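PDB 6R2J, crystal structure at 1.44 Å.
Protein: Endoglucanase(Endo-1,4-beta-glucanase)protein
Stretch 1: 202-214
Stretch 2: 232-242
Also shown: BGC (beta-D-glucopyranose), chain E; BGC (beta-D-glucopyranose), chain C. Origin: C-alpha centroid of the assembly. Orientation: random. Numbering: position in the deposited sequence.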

# COMPACT_ATOMS: atom_id res chain seq x y z
N ILE A 202 -8.99 -4.94 -5.97
CA ILE A 202 -8.99 -3.48 -5.96
C ILE A 202 -7.69 -3.02 -6.62
O ILE A 202 -6.63 -3.61 -6.41
N TYR A 203 -7.80 -1.96 -7.41
CA TYR A 203 -6.66 -1.38 -8.12
C TYR A 203 -6.10 -0.24 -7.30
O TYR A 203 -6.82 0.44 -6.58
N GLU A 204 -4.79 -0.09 -7.37
CA GLU A 204 -4.10 0.73 -6.39
C GLU A 204 -3.01 1.50 -7.11
O GLU A 204 -2.17 0.89 -7.79
N ALA A 205 -3.00 2.81 -6.91
CA ALA A 205 -2.01 3.73 -7.45
C ALA A 205 -1.41 4.53 -6.30
O ALA A 205 -1.96 4.59 -5.20
N HIS A 206 -0.28 5.17 -6.62
CA HIS A 206 0.49 6.03 -5.74
C HIS A 206 0.51 7.42 -6.32
O HIS A 206 0.38 7.60 -7.53
N LEU A 207 0.66 8.40 -5.44
CA LEU A 207 0.53 9.79 -5.88
C LEU A 207 1.28 10.70 -4.92
O LEU A 207 0.96 10.74 -3.74
N TYR A 208 2.25 11.43 -5.45
CA TYR A 208 2.98 12.42 -4.70
C TYR A 208 2.86 13.77 -5.41
O TYR A 208 2.35 13.88 -6.52
N PHE A 209 3.33 14.81 -4.74
CA PHE A 209 3.04 16.17 -5.16
C PHE A 209 4.21 16.90 -5.81
O PHE A 209 4.03 18.07 -6.20
N ASP A 210 5.41 16.30 -5.87
CA ASP A 210 6.57 16.99 -6.44
C ASP A 210 6.58 16.86 -7.96
O ASP A 210 5.85 16.05 -8.56
N ASP A 211 7.42 17.70 -8.58
CA ASP A 211 7.35 17.96 -10.02
C ASP A 211 7.67 16.74 -10.83
O ASP A 211 7.25 16.64 -11.99
N ASP A 212 8.42 15.80 -10.25
CA ASP A 212 8.83 14.59 -10.94
C ASP A 212 8.03 13.38 -10.47
O ASP A 212 8.40 12.25 -10.79
N PHE A 213 6.95 13.60 -9.73
CA PHE A 213 6.03 12.56 -9.28
C PHE A 213 6.66 11.59 -8.25
O PHE A 213 5.95 10.64 -7.81
N SER A 214 7.93 11.77 -7.85
CA SER A 214 8.64 10.69 -7.17
C SER A 214 8.33 10.58 -5.68
O SER A 214 8.52 9.50 -5.10
N GLU A 232 -5.74 16.72 -9.16
CA GLU A 232 -5.45 16.58 -10.58
C GLU A 232 -4.73 15.27 -10.87
O GLU A 232 -4.97 14.67 -11.91
N ARG A 233 -3.85 14.82 -9.97
CA ARG A 233 -3.15 13.56 -10.15
C ARG A 233 -4.00 12.37 -9.73
O ARG A 233 -3.77 11.26 -10.22
N ALA A 234 -5.01 12.56 -8.90
CA ALA A 234 -5.89 11.44 -8.59
C ALA A 234 -6.91 11.21 -9.69
O ALA A 234 -7.25 10.05 -9.99
N ARG A 235 -7.41 12.28 -10.29
CA ARG A 235 -8.59 12.20 -11.16
C ARG A 235 -8.41 11.25 -12.34
O ARG A 235 -9.36 10.49 -12.64
N PRO A 236 -7.29 11.25 -13.06
CA PRO A 236 -7.13 10.28 -14.14
C PRO A 236 -7.45 8.86 -13.68
O PRO A 236 -8.12 8.11 -14.41
N PHE A 237 -6.97 8.50 -12.48
CA PHE A 237 -7.07 7.15 -11.92
C PHE A 237 -8.51 6.83 -11.53
O PHE A 237 -9.05 5.79 -11.93
N ILE A 238 -9.14 7.74 -10.76
CA ILE A 238 -10.56 7.63 -10.40
C ILE A 238 -11.41 7.47 -11.66
O ILE A 238 -12.30 6.62 -11.73
N GLU A 239 -11.14 8.28 -12.68
CA GLU A 239 -11.94 8.24 -13.89
C GLU A 239 -11.77 6.92 -14.62
O GLU A 239 -12.74 6.36 -15.13
N TRP A 240 -10.55 6.40 -14.65
CA TRP A 240 -10.33 5.06 -15.19
C TRP A 240 -11.05 4.00 -14.37
O TRP A 240 -11.65 3.08 -14.93
N LEU A 241 -10.98 4.10 -13.03
CA LEU A 241 -11.75 3.19 -12.19
C LEU A 241 -13.25 3.26 -12.49
O LEU A 241 -13.89 2.23 -12.71
N GLN A 242 -13.83 4.45 -12.50
CA GLN A 242 -15.26 4.54 -12.77
C GLN A 242 -15.60 3.95 -14.13
O GLN A 242 -16.60 3.23 -14.26

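The strand through Tyr203 and Ala205 runs nearly antiparallel to the helix of the second stretch (166° between directions, axes 9.9 Å apart at closest), and alternate residues Tyr203, Ala205 and Leu207 point toward the helix, level with Leu241, Phe237 and Arg233 respectively. Glu204 and His206 point away and pair with each other, His206 NE2 donating to Glu204 OE2 (3.0 Å).

The aromatic contacts centre on Phe237 (chi1 t), which lays its ring against the strand, and the small Ala205 side chain sits almost centrally over one face, Ala205 CB 3.7 Å from the Phe237 ring centroid; the ring's edge meets the backbone, Phe237 CZ lying 3.6 Å from Tyr203 O. Tyr203 (chi1 m) offers a ring face to the edge of Trp240 (chi1 t), with planes at 75° and Tyr203 CG 4.2 Å from Trp240 CZ3.

Among the aliphatic contacts, Leu241 (m, t) starts sideways, but its end comes nearer, bringing Leu241 CD2 to 3.9 Å from Tyr203 CB. Leu207 (t, t) presses CD1 onto the helix backbone, Leu207 CD1 lying 3.1 Å from Ala234 N, and also reaches Ala234 CB at 3.8 Å.

The polar contacts belong to Arg233 (m, t, t), which reaches out extended to the loop that follows the strand, where Arg233 NH1 donates to two backbone carbonyls, Tyr208 O (2.9 Å) and Asp210 O (2.7 Å); a weak bond joins Arg233 NH2 to Asp210 O (3.4 Å). Asp210 O also accepts from Phe213 N (2.9 Å) within the type I turn 210-213, so the carbonyl that closes the turn is also held by the arginine. Phe213 (chi1 m) covers one guanidinium face in an off-centre cation-pi contact, its ring centroid 4.3 Å from Arg233 CZ.

The same loop carries contacts to bound glucose. Chain C BGC O6 donates a very short bond to Asp212 O (2.4 Å), while chain E BGC C6 lies 3.3 Å from Tyr208 CE2, at the ring edge.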

# COMPACT_ATOMS: atom_id res chain seq x y z
CB ILE A 202 -9.16 -2.91 -4.53
CG1 ILE A 202 -10.50 -3.41 -3.97
CG2 ILE A 202 -9.06 -1.41 -4.55
CD1 ILE A 202 -10.61 -3.32 -2.42
CB TYR A 203 -7.05 -0.92 -9.51
CG TYR A 203 -7.36 -2.09 -10.37
CD1 TYR A 203 -8.65 -2.62 -10.40
CD2 TYR A 203 -6.37 -2.73 -11.13
CE1 TYR A 203 -8.96 -3.71 -11.18
CE2 TYR A 203 -6.67 -3.81 -11.94
CZ TYR A 203 -7.97 -4.30 -11.96
OH TYR A 203 -8.31 -5.38 -12.75
CB GLU A 204 -3.41 -0.09 -5.31
CG GLU A 204 -2.34 0.73 -4.58
CD GLU A 204 -1.61 -0.07 -3.51
OE1 GLU A 204 -1.90 -1.29 -3.32
OE2 GLU A 204 -0.72 0.52 -2.86
CB ALA A 205 -2.62 4.73 -8.45
CB HIS A 206 1.92 5.49 -5.58
CG HIS A 206 1.94 4.15 -4.91
ND1 HIS A 206 3.08 3.39 -4.77
CD2 HIS A 206 0.95 3.43 -4.35
CE1 HIS A 206 2.78 2.26 -4.16
NE2 HIS A 206 1.50 2.27 -3.86
CB LEU A 207 -0.96 10.18 -5.96
CG LEU A 207 -1.39 11.57 -6.45
CD1 LEU A 207 -2.86 11.47 -6.92
CD2 LEU A 207 -1.18 12.64 -5.38
CB TYR A 208 4.43 11.99 -4.52
CG TYR A 208 4.58 10.79 -3.61
CD1 TYR A 208 4.67 10.95 -2.23
CD2 TYR A 208 4.65 9.49 -4.13
CE1 TYR A 208 4.84 9.85 -1.40
CE2 TYR A 208 4.77 8.38 -3.31
CZ TYR A 208 4.89 8.56 -1.94
OH TYR A 208 5.06 7.48 -1.10
CB PHE A 209 2.58 16.98 -3.94
CG PHE A 209 1.31 16.50 -3.31
CD1 PHE A 209 0.42 15.68 -4.01
CD2 PHE A 209 0.98 16.91 -2.02
CE1 PHE A 209 -0.76 15.26 -3.43
CE2 PHE A 209 -0.21 16.53 -1.45
CZ PHE A 209 -1.07 15.69 -2.15
CB ASP A 210 7.90 16.59 -5.79
CG ASP A 210 8.10 15.09 -5.68
OD1 ASP A 210 7.12 14.35 -5.83
OD2 ASP A 210 9.25 14.66 -5.40
CB ASP A 211 8.38 19.00 -10.37
CG ASP A 211 8.00 20.38 -9.93
OD1 ASP A 211 6.93 20.55 -9.30
OD2 ASP A 211 8.75 21.32 -10.28
CB ASP A 212 10.33 14.37 -10.75
CG ASP A 212 10.71 14.11 -9.31
OD1 ASP A 212 9.82 13.98 -8.47
OD2 ASP A 212 11.92 14.02 -9.02
CB PHE A 213 5.47 11.71 -10.43
CG PHE A 213 4.89 12.50 -11.56
CD1 PHE A 213 5.71 12.96 -12.58
CD2 PHE A 213 3.54 12.75 -11.61
CE1 PHE A 213 5.18 13.70 -13.63
CE2 PHE A 213 2.97 13.47 -12.65
CZ PHE A 213 3.79 13.94 -13.67
CB SER A 214 10.15 10.88 -7.34
OG SER A 214 10.55 12.13 -6.77
CB GLU A 232 -4.63 17.77 -11.03
CG GLU A 232 -5.38 19.09 -10.98
CD GLU A 232 -4.45 20.31 -10.99
OE1 GLU A 232 -3.23 20.16 -11.33
OE2 GLU A 232 -4.96 21.43 -10.68
CB ARG A 233 -1.79 13.61 -9.43
CG ARG A 233 -0.83 14.60 -10.10
CD ARG A 233 0.55 14.66 -9.48
NE ARG A 233 1.38 15.64 -10.20
CZ ARG A 233 2.61 16.01 -9.84
NH1 ARG A 233 3.18 15.49 -8.77
NH2 ARG A 233 3.29 16.88 -10.56
CB ALA A 234 -6.60 11.71 -7.26
CB ARG A 235 -8.98 13.61 -11.62
CG ARG A 235 -10.15 13.70 -12.56
CD ARG A 235 -10.31 15.14 -13.06
NE ARG A 235 -10.20 16.17 -12.02
CZ ARG A 235 -9.30 17.16 -12.02
NH1 ARG A 235 -8.40 17.27 -13.01
NH2 ARG A 235 -9.30 18.06 -11.03
CB PRO A 236 -5.66 10.46 -14.50
CG PRO A 236 -5.35 11.89 -14.14
CD PRO A 236 -6.08 12.08 -12.87
CB PHE A 237 -6.11 7.07 -10.71
CG PHE A 237 -6.16 5.77 -9.96
CD1 PHE A 237 -6.07 4.56 -10.63
CD2 PHE A 237 -6.28 5.76 -8.57
CE1 PHE A 237 -6.14 3.37 -9.92
CE2 PHE A 237 -6.37 4.58 -7.87
CZ PHE A 237 -6.30 3.38 -8.54
CB ILE A 238 -10.98 8.85 -9.56
CG1 ILE A 238 -10.11 8.94 -8.30
CG2 ILE A 238 -12.50 8.84 -9.33
CD1 ILE A 238 -9.73 7.64 -7.68
CB GLU A 239 -11.56 9.40 -14.80
CG GLU A 239 -12.12 10.74 -14.31
CD GLU A 239 -11.84 11.87 -15.24
OE1 GLU A 239 -11.31 11.58 -16.32
OE2 GLU A 239 -12.13 13.03 -14.89
CB TRP A 240 -8.83 4.76 -15.19
CG TRP A 240 -8.45 3.50 -15.82
CD1 TRP A 240 -8.09 3.30 -17.13
CD2 TRP A 240 -8.33 2.23 -15.17
NE1 TRP A 240 -7.78 1.98 -17.34
CE2 TRP A 240 -7.92 1.30 -16.16
CE3 TRP A 240 -8.55 1.78 -13.87
CZ2 TRP A 240 -7.73 -0.07 -15.86
CZ3 TRP A 240 -8.34 0.41 -13.57
CH2 TRP A 240 -7.94 -0.48 -14.57
CB LEU A 241 -11.48 3.51 -10.72
CG LEU A 241 -10.05 3.21 -10.29
CD1 LEU A 241 -9.78 3.91 -8.94
CD2 LEU A 241 -9.75 1.76 -10.18
CB GLN A 242 -15.71 6.00 -12.67
CG GLN A 242 -15.52 6.59 -11.26
CD GLN A 242 -15.91 8.05 -11.17
OE1 GLN A 242 -16.69 8.45 -10.28
NE2 GLN A 242 -15.38 8.87 -12.09
C2 BGC E . 5.89 7.64 -9.98
C3 BGC E . 4.60 7.05 -9.50
C4 BGC E . 4.90 6.60 -8.11
C5 BGC E . 5.89 7.40 -7.33
C6 BGC E . 5.90 6.72 -5.99
C1 BGC E . 6.99 8.30 -9.11
O2 BGC E . 5.55 8.35 -11.23
O3 BGC E . 4.16 5.95 -10.31
O4 BGC E . 3.57 6.50 -7.66
O5 BGC E . 7.22 7.29 -8.04
O6 BGC E . 7.13 7.09 -5.32
C2 BGC C . 11.20 7.48 -9.01
C3 BGC C . 9.72 7.16 -9.07
C4 BGC C . 9.19 8.36 -9.81
C5 BGC C . 9.82 8.56 -11.23
C6 BGC C . 9.38 9.85 -11.95
C1 BGC C . 11.81 7.37 -10.42
O1 BGC C . 13.20 7.45 -10.49
O2 BGC C . 11.94 6.58 -8.20
O3 BGC C . 9.01 7.15 -7.83
O4 BGC C . 7.81 8.48 -10.15
O5 BGC C . 11.28 8.42 -11.38
O6 BGC C . 8.00 10.03 -11.70